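Local coordinates for ESX-5 secretion system protein EccC5 (Mycobacterium tuberculosis, PDB 6J18) that is the FtsK-type ATPase of the ESX-5 type VII secretion system, which exports EsxN and a number of PE_PGRS and PPE proteins, represented here by its C-terminal ATP-binding domain, at residues V57-A61 and S115-R119; A91-H95 and A263-L267; E203-D209 and G236-T242. All coordinates share one frame; numbering follows the deposited sequence.

Contact 1. Residues V57-A61 and S115-R119; sequences VRELA and SEIGR
Two arginines from different helices converge on one carboxylate oxygen: R58 of helix 54-61 and R119 of helix 106-120 both donate to OE1 of E116, approaching from opposite faces of its plane. The resulting salt-bridge network lies at the surface of an FtsK-type P-loop domain and ties the helix that follows the predicted nucleotide-binding loop to the first helix of this fragment. It is a worked example of how long polar side chains join helices whose backbones stay apart, since the segment axes come no closer than 13.3 Å and incline at 41°. R58 bridges the gap with a chain extended from CG to NE. Its NE lies 2.8 Å from E116 OE1, with the oxygen in the guanidinium plane. NH2 of R58 adds a weak bond to that oxygen and a bent one of 2.7 Å to S115 OG, which sits somewhat out of plane. A bend at chi2 (-64°) folds E116 back toward R119. R119 grips the carboxylate side-on, NE on OE1 and NH2 on the syn lone pair of OE2, with R119 NH2 to E116 OE2 2.7 Å. OE2 also accepts from the backbone N of A75, bringing strand 75-79 into the network. The shared anion probably offsets the closeness of the two guanidinium groups, whose planes are 62° apart. Where their chains slide past each other, R119 CD lies 3.5 Å from R58 NE.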
# COMPACT_ATOMS: atom_id res chain seq x y z
N VAL A 57 18.60 2.33 -1.37
CA VAL A 57 17.74 2.18 -2.54
C VAL A 57 17.47 3.55 -3.18
O VAL A 57 17.18 3.64 -4.37
CB VAL A 57 16.40 1.48 -2.18
CG1 VAL A 57 15.47 2.42 -1.42
CG2 VAL A 57 15.72 0.96 -3.44
N ARG A 58 17.58 4.61 -2.38
CA ARG A 58 17.38 5.96 -2.88
C ARG A 58 18.56 6.42 -3.73
O ARG A 58 18.39 7.19 -4.67
CB ARG A 58 17.14 6.93 -1.72
CG ARG A 58 15.72 6.85 -1.17
CD ARG A 58 15.54 7.69 0.09
NE ARG A 58 14.15 7.69 0.52
CZ ARG A 58 13.73 8.05 1.73
NH1 ARG A 58 14.61 8.43 2.65
NH2 ARG A 58 12.44 8.01 2.02
N GLU A 59 19.75 5.94 -3.38
CA GLU A 59 20.92 6.18 -4.20
C GLU A 59 20.72 5.59 -5.60
O GLU A 59 21.05 6.21 -6.61
CB GLU A 59 22.18 5.59 -3.57
CG GLU A 59 22.72 6.37 -2.38
CD GLU A 59 23.99 5.77 -1.80
OE1 GLU A 59 24.12 4.52 -1.80
OE2 GLU A 59 24.87 6.54 -1.35
N LEU A 60 20.15 4.39 -5.63
CA LEU A 60 19.90 3.69 -6.89
C LEU A 60 18.75 4.31 -7.67
O LEU A 60 18.81 4.40 -8.90
CB LEU A 60 19.61 2.21 -6.61
CG LEU A 60 20.75 1.38 -6.04
CD1 LEU A 60 20.34 -0.08 -5.92
CD2 LEU A 60 21.99 1.52 -6.91
N ALA A 61 17.71 4.74 -6.96
CA ALA A 61 16.52 5.30 -7.59
C ALA A 61 16.83 6.59 -8.34
O ALA A 61 16.22 6.89 -9.37
CB ALA A 61 15.43 5.54 -6.55
N SER A 115 7.80 6.48 4.19
CA SER A 115 8.96 7.35 4.06
C SER A 115 9.11 7.83 2.62
O SER A 115 9.42 9.00 2.38
CB SER A 115 10.22 6.63 4.53
OG SER A 115 11.35 7.49 4.47
N GLU A 116 8.88 6.93 1.68
CA GLU A 116 8.96 7.25 0.26
C GLU A 116 7.88 8.24 -0.16
O GLU A 116 8.11 9.12 -0.99
CB GLU A 116 8.86 5.98 -0.58
CG GLU A 116 10.19 5.27 -0.79
CD GLU A 116 11.18 6.12 -1.58
OE1 GLU A 116 11.94 6.89 -0.95
OE2 GLU A 116 11.19 6.01 -2.82
N ILE A 117 6.69 8.09 0.42
CA ILE A 117 5.60 9.02 0.17
C ILE A 117 6.01 10.43 0.58
O ILE A 117 5.75 11.40 -0.13
CB ILE A 117 4.31 8.60 0.91
CG1 ILE A 117 3.72 7.33 0.29
CG2 ILE A 117 3.28 9.72 0.90
CD1 ILE A 117 2.55 6.77 1.06
N GLY A 118 6.67 10.53 1.73
CA GLY A 118 7.15 11.81 2.23
C GLY A 118 8.20 12.44 1.33
O GLY A 118 8.31 13.66 1.25
N ARG A 119 8.98 11.59 0.66
CA ARG A 119 10.03 12.07 -0.23
C ARG A 119 9.48 12.56 -1.57
O ARG A 119 9.89 13.60 -2.08
CB ARG A 119 11.07 10.97 -0.48
CG ARG A 119 12.09 11.32 -1.56
CD ARG A 119 13.18 10.27 -1.69
NE ARG A 119 12.74 9.09 -2.43
CZ ARG A 119 12.80 8.96 -3.75
NH1 ARG A 119 13.28 9.96 -4.49
NH2 ARG A 119 12.38 7.85 -4.34

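Contact 2. Residues A91-H95 and A263-L267; sequences AENSH and ANAPL
N93 lays its side-chain amide against the turn A263-P266, and the two ends of that amide do different work. N93 ND2 gives a weak, bent hydrogen bond to A263 O, 2.9 Å long. OD1 instead rests on carbon, 3.6 Å from A265 CA and equally near P266 CD. The proline also meets backbone: P266 CD comes within 3.3 Å of H95 O, while H95 CB and A265 CB touch at 3.9 Å. A second layer sets these groups in place. CG of N93 lies anti to the backbone nitrogen (chi1 -162°), and the turn of the amide about chi2 brings OD1 within 2.9 Å of the N of H95, closing an Asx turn that fixes the amide on its own loop. The opposing turn begins in the Schellman motif that ends helix 255-262, with N264 at positive phi as its C-prime residue. Further out, the H95 ring accepts at ND1 from the backbone N of V239 and meets the carbonyl of V229 through NE2, while S94 CB covers one of its faces; S94 O is hydrogen-bonded to ND1 of H238. P266 pairs through its backbone with M97, so the contact joins the lead-in loops of the parallel strands 96-100 and 267-269. The chemistry implies a division of labour: the one polar link across is weak, the rest of the meeting is van der Waals packing of oxygen and carbon on carbon, and the firmer hydrogen bonds shape each loop from within or tie it to the sheet.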
# COMPACT_ATOMS: atom_id res chain seq x y z
N ALA A 91 1.32 2.70 -12.75
CA ALA A 91 0.86 2.59 -14.13
C ALA A 91 0.25 1.21 -14.36
O ALA A 91 -0.68 1.05 -15.15
CB ALA A 91 1.99 2.86 -15.11
N GLU A 92 0.80 0.21 -13.67
CA GLU A 92 0.31 -1.16 -13.74
C GLU A 92 -0.83 -1.40 -12.75
O GLU A 92 -1.90 -1.89 -13.13
CB GLU A 92 1.44 -2.16 -13.47
CG GLU A 92 2.17 -2.62 -14.71
CD GLU A 92 3.19 -3.71 -14.42
OE1 GLU A 92 3.21 -4.24 -13.29
OE2 GLU A 92 3.98 -4.04 -15.34
N ASN A 93 -0.59 -1.08 -11.48
CA ASN A 93 -1.57 -1.30 -10.44
C ASN A 93 -1.45 -0.28 -9.32
O ASN A 93 -0.35 0.14 -8.97
CB ASN A 93 -1.44 -2.72 -9.88
CG ASN A 93 -2.67 -3.16 -9.12
OD1 ASN A 93 -2.86 -2.81 -7.95
ND2 ASN A 93 -3.52 -3.94 -9.78
N SER A 94 -2.59 0.11 -8.75
CA SER A 94 -2.62 1.16 -7.74
C SER A 94 -2.35 0.65 -6.32
O SER A 94 -2.20 1.45 -5.40
CB SER A 94 -3.98 1.87 -7.76
OG SER A 94 -4.23 2.46 -9.03
N HIS A 95 -2.29 -0.67 -6.15
CA HIS A 95 -2.32 -1.25 -4.81
C HIS A 95 -1.16 -2.18 -4.49
O HIS A 95 -0.32 -2.47 -5.35
CB HIS A 95 -3.64 -2.00 -4.62
CG HIS A 95 -4.84 -1.25 -5.10
ND1 HIS A 95 -5.25 -0.06 -4.54
CD2 HIS A 95 -5.71 -1.52 -6.10
CE1 HIS A 95 -6.33 0.37 -5.16
NE2 HIS A 95 -6.63 -0.49 -6.12
N ALA A 263 -8.61 -7.26 -8.51
CA ALA A 263 -7.95 -6.18 -9.24
C ALA A 263 -6.51 -6.55 -9.59
O ALA A 263 -5.76 -5.73 -10.12
CB ALA A 263 -7.98 -4.90 -8.42
N ASN A 264 -6.15 -7.80 -9.31
CA ASN A 264 -4.82 -8.33 -9.59
C ASN A 264 -3.70 -7.49 -8.98
O ASN A 264 -2.66 -7.27 -9.61
CB ASN A 264 -4.60 -8.46 -11.10
CG ASN A 264 -5.45 -9.56 -11.72
OD1 ASN A 264 -6.20 -9.32 -12.66
ND2 ASN A 264 -5.34 -10.77 -11.18
N ALA A 265 -3.91 -7.03 -7.75
CA ALA A 265 -2.90 -6.26 -7.04
C ALA A 265 -1.67 -7.11 -6.76
O ALA A 265 -1.79 -8.31 -6.52
CB ALA A 265 -3.47 -5.70 -5.74
N PRO A 266 -0.48 -6.50 -6.82
CA PRO A 266 0.76 -7.19 -6.47
C PRO A 266 0.72 -7.75 -5.06
O PRO A 266 0.26 -7.07 -4.14
CB PRO A 266 1.83 -6.10 -6.59
CG PRO A 266 1.24 -5.11 -7.54
CD PRO A 266 -0.23 -5.12 -7.28
N LEU A 267 1.19 -8.99 -4.89
CA LEU A 267 1.19 -9.63 -3.58
C LEU A 267 2.59 -10.07 -3.18
O LEU A 267 3.16 -10.97 -3.80
CB LEU A 267 0.24 -10.83 -3.58
CG LEU A 267 0.22 -11.71 -2.33
CD1 LEU A 267 -0.27 -10.93 -1.12
CD2 LEU A 267 -0.64 -12.93 -2.56

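Contact 3. Residues E203-D209 and G236-T242; sequences EIFLIVD and GLHVIVT
I204 and L237 open a run of five parallel bridges that ends at V208 and V241 and joins the two strands of a beta-alpha-beta unit in this P-loop fold. The backbone bonds follow the parallel pattern, in which even-numbered residues of strand 203-208 both give and receive: I204 N reaches G236 O at 2.8 Å and I204 O takes H238 N, with L206 and V208 repeating the scheme as far as T242 N. CA-H...O contacts fill the intervals, the shortest being V241 CA to V208 O at 3.3 Å.

The aromatic contact is an offset stack. The rings of F205 and H238 run alongside each other, centroids 4.7 Å apart and planes at 23°, with H238 CD2 over one face of the phenyl ring, displaced toward its rim. I240 CD1 comes to that ring's edge, 4.1 Å from F205 CD2. On the face away from F205, I204 CG2 meets L237 CD1 at 4.0 Å and V208 CB meets V241 CG2.

H238 NE2 donates to the anti lone pair of E203 OE1 at 3.0 Å, from a ring tilted against the carboxylate by 60°. T242 OG1 and D209 OD1 lie 2.5 Å apart, too short to be taken at face value, and T242 OG1 accepts from the backbone N of D210. D209 OD2 is hydrogen-bonded to T107 OG1, close to the magnesium ion, a placement consistent with the Walker B aspartate of P-loop ATPases.

Helix 106-120 covers the face bearing F205, I207 and I240, helix 165-180 packs on I204, L206 and L237, and strand 137-143 flanks strand 203-208 on its other edge.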
# COMPACT_ATOMS: atom_id res chain seq x y z
N GLU A 203 -3.51 12.69 -3.79
CA GLU A 203 -3.56 11.23 -3.87
C GLU A 203 -3.85 10.68 -2.48
O GLU A 203 -3.29 11.16 -1.49
CB GLU A 203 -2.24 10.68 -4.42
CG GLU A 203 -1.96 11.11 -5.86
CD GLU A 203 -2.89 10.43 -6.85
OE1 GLU A 203 -2.86 9.18 -6.97
OE2 GLU A 203 -3.66 11.16 -7.49
N ILE A 204 -4.74 9.70 -2.40
CA ILE A 204 -5.14 9.13 -1.12
C ILE A 204 -4.55 7.74 -0.92
O ILE A 204 -4.80 6.83 -1.70
CB ILE A 204 -6.68 9.05 -0.99
CG1 ILE A 204 -7.27 10.46 -0.93
CG2 ILE A 204 -7.08 8.26 0.25
CD1 ILE A 204 -8.78 10.50 -0.94
N PHE A 205 -3.75 7.59 0.13
CA PHE A 205 -3.17 6.30 0.48
C PHE A 205 -3.87 5.71 1.69
O PHE A 205 -3.71 6.21 2.81
CB PHE A 205 -1.67 6.43 0.75
CG PHE A 205 -0.84 6.74 -0.46
CD1 PHE A 205 -0.71 8.05 -0.90
CD2 PHE A 205 -0.20 5.73 -1.16
CE1 PHE A 205 0.06 8.34 -2.02
CE2 PHE A 205 0.57 6.02 -2.27
CZ PHE A 205 0.70 7.32 -2.71
N LEU A 206 -4.65 4.66 1.48
CA LEU A 206 -5.24 3.91 2.58
C LEU A 206 -4.27 2.82 3.00
O LEU A 206 -4.11 1.81 2.30
CB LEU A 206 -6.59 3.31 2.19
CG LEU A 206 -7.20 2.33 3.20
CD1 LEU A 206 -7.39 2.99 4.56
CD2 LEU A 206 -8.52 1.78 2.68
N ILE A 207 -3.60 3.03 4.13
CA ILE A 207 -2.59 2.09 4.60
C ILE A 207 -3.07 1.34 5.83
O ILE A 207 -3.36 1.94 6.87
CB ILE A 207 -1.27 2.81 4.91
CG1 ILE A 207 -0.73 3.47 3.64
CG2 ILE A 207 -0.26 1.84 5.49
CD1 ILE A 207 0.46 4.36 3.87
N VAL A 208 -3.16 0.02 5.72
CA VAL A 208 -3.67 -0.82 6.80
C VAL A 208 -2.66 -1.87 7.23
O VAL A 208 -2.30 -2.75 6.45
CB VAL A 208 -4.98 -1.52 6.39
CG1 VAL A 208 -5.54 -2.32 7.56
CG2 VAL A 208 -6.00 -0.51 5.88
N ASP A 209 -2.21 -1.78 8.47
CA ASP A 209 -1.32 -2.79 9.03
C ASP A 209 -2.14 -3.77 9.87
O ASP A 209 -3.06 -3.36 10.58
CB ASP A 209 -0.22 -2.14 9.88
CG ASP A 209 0.99 -3.04 10.08
OD1 ASP A 209 1.04 -4.12 9.45
OD2 ASP A 209 1.90 -2.65 10.84
N GLY A 236 -7.74 8.49 -7.65
CA GLY A 236 -6.47 8.72 -6.99
C GLY A 236 -6.34 7.98 -5.67
O GLY A 236 -5.85 8.53 -4.69
N LEU A 237 -6.77 6.72 -5.66
CA LEU A 237 -6.74 5.91 -4.45
C LEU A 237 -5.65 4.85 -4.52
O LEU A 237 -5.44 4.22 -5.56
CB LEU A 237 -8.10 5.26 -4.21
CG LEU A 237 -8.20 4.22 -3.09
CD1 LEU A 237 -7.94 4.86 -1.73
CD2 LEU A 237 -9.55 3.53 -3.12
N HIS A 238 -4.96 4.65 -3.40
CA HIS A 238 -3.97 3.58 -3.28
C HIS A 238 -4.20 2.80 -1.99
O HIS A 238 -4.12 3.37 -0.90
CB HIS A 238 -2.55 4.14 -3.31
CG HIS A 238 -2.25 4.95 -4.53
ND1 HIS A 238 -1.96 4.37 -5.75
CD2 HIS A 238 -2.19 6.29 -4.72
CE1 HIS A 238 -1.74 5.33 -6.64
NE2 HIS A 238 -1.87 6.50 -6.04
N VAL A 239 -4.49 1.51 -2.12
CA VAL A 239 -4.71 0.67 -0.95
C VAL A 239 -3.52 -0.25 -0.71
O VAL A 239 -3.18 -1.08 -1.55
CB VAL A 239 -5.99 -0.18 -1.10
CG1 VAL A 239 -6.22 -1.01 0.15
CG2 VAL A 239 -7.19 0.71 -1.38
N ILE A 240 -2.88 -0.08 0.45
CA ILE A 240 -1.70 -0.86 0.80
C ILE A 240 -1.93 -1.56 2.14
O ILE A 240 -2.05 -0.91 3.18
CB ILE A 240 -0.44 0.02 0.87
CG1 ILE A 240 -0.27 0.80 -0.43
CG2 ILE A 240 0.79 -0.83 1.14
CD1 ILE A 240 0.87 1.80 -0.41
N VAL A 241 -2.00 -2.89 2.10
CA VAL A 241 -2.44 -3.68 3.25
C VAL A 241 -1.48 -4.82 3.59
O VAL A 241 -0.91 -5.44 2.69
CB VAL A 241 -3.86 -4.27 3.00
CG1 VAL A 241 -4.33 -5.09 4.18
CG2 VAL A 241 -4.85 -3.16 2.70
N THR A 242 -1.30 -5.08 4.88
CA THR A 242 -0.55 -6.25 5.32
C THR A 242 -1.42 -7.20 6.14
O THR A 242 -2.39 -6.78 6.77
CB THR A 242 0.67 -5.86 6.18
OG1 THR A 242 0.23 -5.39 7.46
CG2 THR A 242 1.49 -4.78 5.49

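Overall arrangement
The three contacts show chemistry changing with depth. Contact 3 is the core, a buried strand pair whose centre lies about 5 Å from that of the chain, built on regular backbone bonding and apolar side chains. Contact 1 is a surface meeting of helices, carried by charge, and contact 2 is a partly buried junction of loops with a single weak polar link. Contact 3 touches both others. I117, on the same helix as E116, packs on F205 and I207, while S94 O and the H95 ring hydrogen-bond to strand 237-244. Contacts 1 and 2 do not touch each other, but both touch the strand pair of contact 3.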